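Local coordinates for flavin prenyltransferase UbiX (Methanocaldococcus jannaschii, PDB 6M8V), which probably makes the prenylated FMN cofactor of UbiD decarboxylases by joining a dimethylallyl group from dimethylallyl monophosphate to the flavin of FMN, at residues Lys75-Val81 with Arg113-Met118. Residues are numbered along the deposited sequence.
Sequences KFDAVVV and RKLIIM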
# COMPACT_ATOMS: atom_id res chain seq x y z
N LYS A 75 -14.63 31.06 -12.97
CA LYS A 75 -15.06 29.79 -13.55
C LYS A 75 -14.47 29.57 -14.94
O LYS A 75 -14.16 30.52 -15.67
CB LYS A 75 -16.59 29.73 -13.61
CG LYS A 75 -17.25 30.00 -12.26
CD LYS A 75 -18.62 29.37 -12.15
CE LYS A 75 -18.70 28.43 -10.96
NZ LYS A 75 -19.56 27.24 -11.23
N PHE A 76 -14.28 28.29 -15.27
CA PHE A 76 -13.93 27.86 -16.61
C PHE A 76 -14.44 26.43 -16.79
O PHE A 76 -14.83 25.77 -15.83
CB PHE A 76 -12.42 27.95 -16.88
CG PHE A 76 -11.56 27.21 -15.88
CD1 PHE A 76 -11.41 25.83 -15.95
CD2 PHE A 76 -10.88 27.90 -14.89
CE1 PHE A 76 -10.61 25.16 -15.04
CE2 PHE A 76 -10.08 27.23 -13.98
CZ PHE A 76 -9.94 25.86 -14.05
N ASP A 77 -14.43 25.97 -18.04
CA ASP A 77 -14.96 24.65 -18.36
C ASP A 77 -13.89 23.57 -18.46
O ASP A 77 -14.15 22.43 -18.07
CB ASP A 77 -15.75 24.70 -19.67
CG ASP A 77 -17.02 25.52 -19.54
OD1 ASP A 77 -17.81 25.24 -18.61
OD2 ASP A 77 -17.23 26.44 -20.35
N ALA A 78 -12.71 23.89 -18.98
CA ALA A 78 -11.71 22.86 -19.22
C ALA A 78 -10.32 23.49 -19.29
O ALA A 78 -10.16 24.65 -19.68
CB ALA A 78 -12.00 22.09 -20.51
N VAL A 79 -9.33 22.69 -18.91
CA VAL A 79 -7.92 23.04 -19.05
C VAL A 79 -7.27 22.01 -19.96
O VAL A 79 -7.52 20.81 -19.83
CB VAL A 79 -7.20 23.06 -17.68
CG1 VAL A 79 -5.76 23.51 -17.84
CG2 VAL A 79 -7.94 23.97 -16.73
N VAL A 80 -6.44 22.49 -20.89
CA VAL A 80 -5.65 21.61 -21.74
C VAL A 80 -4.19 22.03 -21.61
O VAL A 80 -3.84 23.16 -21.95
CB VAL A 80 -6.09 21.65 -23.21
CG1 VAL A 80 -5.38 20.55 -24.00
CG2 VAL A 80 -7.60 21.50 -23.32
N VAL A 81 -3.36 21.12 -21.11
CA VAL A 81 -1.93 21.34 -21.02
C VAL A 81 -1.31 20.60 -22.21
O VAL A 81 -1.22 19.37 -22.21
CB VAL A 81 -1.36 20.86 -19.68
CG1 VAL A 81 0.07 21.33 -19.52
CG2 VAL A 81 -2.23 21.37 -18.54
N ARG A 113 -13.43 20.50 -12.49
CA ARG A 113 -13.51 20.88 -13.89
C ARG A 113 -12.59 19.99 -14.72
O ARG A 113 -11.61 19.43 -14.21
CB ARG A 113 -13.16 22.36 -14.07
CG ARG A 113 -14.09 23.28 -13.28
CD ARG A 113 -13.52 24.68 -13.10
NE ARG A 113 -14.31 25.47 -12.15
CZ ARG A 113 -13.97 26.69 -11.73
NH1 ARG A 113 -12.86 27.27 -12.17
NH2 ARG A 113 -14.75 27.33 -10.86
N LYS A 114 -12.91 19.86 -16.00
CA LYS A 114 -12.19 18.93 -16.86
C LYS A 114 -10.74 19.35 -17.04
O LYS A 114 -10.45 20.51 -17.38
CB LYS A 114 -12.89 18.82 -18.21
CG LYS A 114 -12.18 17.95 -19.22
CD LYS A 114 -13.02 17.75 -20.46
CE LYS A 114 -14.25 16.90 -20.17
NZ LYS A 114 -15.09 16.74 -21.39
N LEU A 115 -9.82 18.41 -16.83
CA LEU A 115 -8.39 18.66 -16.96
C LEU A 115 -7.80 17.64 -17.93
O LEU A 115 -7.87 16.43 -17.68
CB LEU A 115 -7.69 18.59 -15.60
CG LEU A 115 -6.16 18.65 -15.55
CD1 LEU A 115 -5.64 19.93 -16.18
CD2 LEU A 115 -5.65 18.51 -14.11
N ILE A 116 -7.22 18.13 -19.02
CA ILE A 116 -6.56 17.32 -20.03
C ILE A 116 -5.08 17.66 -20.02
O ILE A 116 -4.71 18.84 -20.12
CB ILE A 116 -7.14 17.56 -21.43
CG1 ILE A 116 -8.65 17.28 -21.46
CG2 ILE A 116 -6.38 16.72 -22.47
CD1 ILE A 116 -9.32 17.69 -22.76
N ILE A 117 -4.23 16.65 -19.91
CA ILE A 117 -2.78 16.84 -19.96
C ILE A 117 -2.22 15.93 -21.05
O ILE A 117 -2.68 14.80 -21.22
CB ILE A 117 -2.10 16.56 -18.61
CG1 ILE A 117 -2.34 15.12 -18.17
CG2 ILE A 117 -2.62 17.51 -17.55
CD1 ILE A 117 -1.44 14.67 -17.04
N MET A 118 -1.23 16.44 -21.78
CA MET A 118 -0.63 15.73 -22.91
C MET A 118 0.88 15.62 -22.70
O MET A 118 1.66 16.35 -23.33
CB MET A 118 -0.96 16.43 -24.23
CG MET A 118 -2.42 16.84 -24.30
SD MET A 118 -2.98 17.27 -25.95
CE MET A 118 -2.76 15.72 -26.83
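R113, just ahead of strand 114-118, reaches back along 75-81 in a nearly extended m, t, t conformation that lays its side chain over one face of the F76 ring. Its CZ stands 4.6 Å from the ring centroid, 11° off the normal, in a cation-pi contact, and its CD, 3.8 Å from the same centroid, makes a CH-pi contact. The F76 p rotamer brings the ring to this position, while backbone carbonyls of N74 and G72 accept hydrogen bonds from R113 NH1 and NH2. Beyond R113 the strands run parallel, 7° apart, with A78, V79, V80 and V81 paired to K114, L115, I116 and I117. V79 N to K114 O (2.9 Å), I116 N to V79 O (2.8 Å), V81 N to I116 O (2.8 Å) and M118 N to V81 O (3.0 Å) bond them. They are neighbouring interior strands of the parallel Rossmann-like sheet, joined by a beta-alpha-beta crossover through helices 86-94 and 100-110. On the V79/V81 face, L115 (t, p) turns CD1 to within 3.8 Å of V79 CB, and V81 CG2 lies 4.0 Å from I117 CG2; helix 100-110 covers V81 and L115 through C105. The opposite face, under helix 156-171, holds V80 CG2 4.2 Å from I116 CD1, whereas K114 leads its NZ away to the carbonyl of I170. V81 also approaches T88, which lines the FMN pocket, and M118 packs on M122 of a neighbouring subunit.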